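Side-chain contact in major extracellular endoglucanase (Xanthomonas campestris pv. campestris, PDB 4TUF), which hydrolyses internal beta-1,4-glucosidic linkages in cellulose, lichenin and cereal beta-D-glucans through its family 5 glycoside hydrolase catalytic domain: residues Ser2-Asn5 / Ser6-Val10. Numbering follows the deposited sequence.
Sequences SINN and SRQIV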
ATOM      1  N   SER A   2      -5.044 -12.552 -11.433  1.00 45.67           N
ATOM      2  CA  SER A   2      -4.068 -12.428 -12.508  1.00 47.83           C
ATOM      3  C   SER A   2      -4.183 -11.097 -13.229  1.00 49.47           C
ATOM      4  O   SER A   2      -5.120 -10.332 -13.000  1.00 49.59           O
ATOM      5  CB  SER A   2      -4.228 -13.574 -13.511  1.00 48.09           C
ATOM      6  OG  SER A   2      -5.569 -13.675 -13.955  1.00 50.01           O
ATOM      7  N   ILE A   3      -3.215 -10.828 -14.101  1.00 48.32           N
ATOM      8  CA  ILE A   3      -3.240  -9.632 -14.933  1.00 44.77           C
ATOM      9  C   ILE A   3      -3.444 -10.012 -16.400  1.00 44.86           C
ATOM     10  O   ILE A   3      -2.606 -10.698 -16.982  1.00 51.06           O
ATOM     11  CB  ILE A   3      -1.934  -8.819 -14.796  1.00 42.99           C
ATOM     12  CG1 ILE A   3      -1.550  -8.645 -13.325  1.00 38.28           C
ATOM     13  CG2 ILE A   3      -2.076  -7.469 -15.480  1.00 44.33           C
ATOM     14  CD1 ILE A   3      -2.595  -7.925 -12.495  1.00 29.77           C
ATOM     15  N   ASN A   4      -4.550  -9.581 -16.999  1.00 43.84           N
ATOM     16  CA  ASN A   4      -4.783  -9.884 -18.408  1.00 49.35           C
ATOM     17  C   ASN A   4      -4.000  -8.943 -19.322  1.00 57.55           C
ATOM     18  O   ASN A   4      -3.348  -8.014 -18.850  1.00 58.84           O
ATOM     19  CB  ASN A   4      -6.281  -9.839 -18.740  1.00 46.90           C
ATOM     20  CG  ASN A   4      -6.906  -8.468 -18.522  1.00 54.36           C
ATOM     21  OD1 ASN A   4      -6.225  -7.440 -18.533  1.00 54.73           O
ATOM     22  ND2 ASN A   4      -8.227  -8.452 -18.337  1.00 53.00           N
ATOM     23  N   ASN A   5      -4.076  -9.182 -20.629  1.00 65.39           N
ATOM     24  CA  ASN A   5      -3.325  -8.401 -21.611  1.00 71.71           C
ATOM     25  C   ASN A   5      -3.728  -6.926 -21.674  1.00 69.68           C
ATOM     26  O   ASN A   5      -3.101  -6.134 -22.377  1.00 75.00           O
ATOM     27  CB  ASN A   5      -3.474  -9.023 -23.002  1.00 81.30           C
ATOM     28  CG  ASN A   5      -2.687 -10.311 -23.153  1.00 89.20           C
ATOM     29  OD1 ASN A   5      -3.248 -11.363 -23.457  1.00 97.69           O
ATOM     30  ND2 ASN A   5      -1.376 -10.233 -22.942  1.00 86.72           N
ATOM     31  N   SER A   6      -4.772  -6.561 -20.943  1.00 63.90           N
ATOM     32  CA  SER A   6      -5.237  -5.184 -20.929  1.00 60.74           C
ATOM     33  C   SER A   6      -4.838  -4.510 -19.624  1.00 61.04           C
ATOM     34  O   SER A   6      -5.367  -3.451 -19.276  1.00 66.52           O
ATOM     35  CB  SER A   6      -6.749  -5.133 -21.121  1.00 58.85           C
ATOM     36  OG  SER A   6      -7.141  -5.991 -22.178  1.00 67.38           O
ATOM     37  N   ARG A   7      -3.906  -5.137 -18.909  1.00 49.62           N
ATOM     38  CA  ARG A   7      -3.398  -4.616 -17.645  1.00 46.75           C
ATOM     39  C   ARG A   7      -4.515  -4.459 -16.622  1.00 45.12           C
ATOM     40  O   ARG A   7      -4.528  -3.510 -15.840  1.00 42.27           O
ATOM     41  CB  ARG A   7      -2.682  -3.284 -17.867  1.00 46.99           C
ATOM     42  CG  ARG A   7      -1.625  -3.349 -18.952  1.00 45.86           C
ATOM     43  CD  ARG A   7      -1.211  -1.964 -19.407  1.00 49.39           C
ATOM     44  NE  ARG A   7      -2.346  -1.200 -19.919  1.00 57.52           N
ATOM     45  CZ  ARG A   7      -2.822  -1.308 -21.154  1.00 58.84           C
ATOM     46  NH1 ARG A   7      -2.263  -2.151 -22.014  1.00 57.80           N
ATOM     47  NH2 ARG A   7      -3.859  -0.572 -21.530  1.00 58.10           N
ATOM     48  N   GLN A   8      -5.453  -5.400 -16.646  1.00 49.22           N
ATOM     49  CA  GLN A   8      -6.554  -5.439 -15.690  1.00 49.08           C
ATOM     50  C   GLN A   8      -6.390  -6.607 -14.726  1.00 48.63           C
ATOM     51  O   GLN A   8      -5.879  -7.661 -15.101  1.00 54.17           O
ATOM     52  CB  GLN A   8      -7.897  -5.565 -16.408  1.00 50.79           C
ATOM     53  CG  GLN A   8      -8.323  -4.352 -17.198  1.00 53.04           C
ATOM     54  CD  GLN A   8      -9.476  -4.668 -18.132  1.00 57.59           C
ATOM     55  OE1 GLN A   8      -9.600  -5.791 -18.619  1.00 53.79           O
ATOM     56  NE2 GLN A   8     -10.327  -3.680 -18.384  1.00 62.61           N
ATOM     57  N   ILE A   9      -6.831  -6.414 -13.488  1.00 45.47           N
ATOM     58  CA  ILE A   9      -6.860  -7.488 -12.502  1.00 42.20           C
ATOM     59  C   ILE A   9      -8.128  -8.302 -12.658  1.00 50.30           C
ATOM     60  O   ILE A   9      -9.227  -7.754 -12.566  1.00 57.98           O
ATOM     61  CB  ILE A   9      -6.807  -6.949 -11.067  1.00 37.21           C
ATOM     62  CG1 ILE A   9      -5.604  -6.029 -10.886  1.00 34.93           C
ATOM     63  CG2 ILE A   9      -6.769  -8.096 -10.071  1.00 35.23           C
ATOM     64  CD1 ILE A   9      -5.681  -5.193  -9.642  1.00 32.30           C
ATOM     65  N   VAL A  10      -7.990  -9.603 -12.897  1.00 48.28           N
ATOM     66  CA  VAL A  10      -9.163 -10.471 -12.960  1.00 46.48           C
ATOM     67  C   VAL A  10      -9.096 -11.498 -11.831  1.00 46.72           C
ATOM     68  O   VAL A  10      -8.014 -11.811 -11.334  1.00 48.21           O
ATOM     69  CB  VAL A  10      -9.288 -11.171 -14.336  1.00 41.50           C
ATOM     70  CG1 VAL A  10      -8.878 -10.219 -15.440  1.00 38.85           C
ATOM     71  CG2 VAL A  10      -8.443 -12.416 -14.394  1.00 43.25           C
TER
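Asn4 sends its amide across the side chain of Gln8, ND2 giving a hydrogen bond to Gln8 OE1 at 3.0 Å. OE1 lies near the Asn4 amide plane and ND2 on an OE1 lone pair, the two planes being twisted 44° apart. Asn4 OD1 accepts from Ser6 N and Gln8 N, each at 2.9 Å, from opposite faces of its plane and off the lone pairs. A chi1 of 62° turns the amide back toward the returning strand, bringing OD1 to both N-H groups; three hydrogen bonds fix its rotation. The Val10 side chain crosses that of Asn4, CG1 lying 3.5 Å from Asn4 ND2, and Val10 also pairs with Ser2 through two backbone hydrogen bonds. On the reverse face Ile3 and Ile9 run side by side, CD1 of Ile3 to CG1 of Ile9 at 3.9 Å, and both rest on Leu192 of barrel strand 192-195. Ser2 touches a bound dihydrogenphosphate ion, whose pocket includes Asn229 and Arg230. Arg7 N to Asn4 O (2.9 Å), Asn4 N to Gln8 O (3.0 Å) and left-handed Arg7 define a type I turn with G1 beta bulge, a 3:5 hairpin carrying an Asx turn, at the N-terminus of this TIM-barrel cellulase.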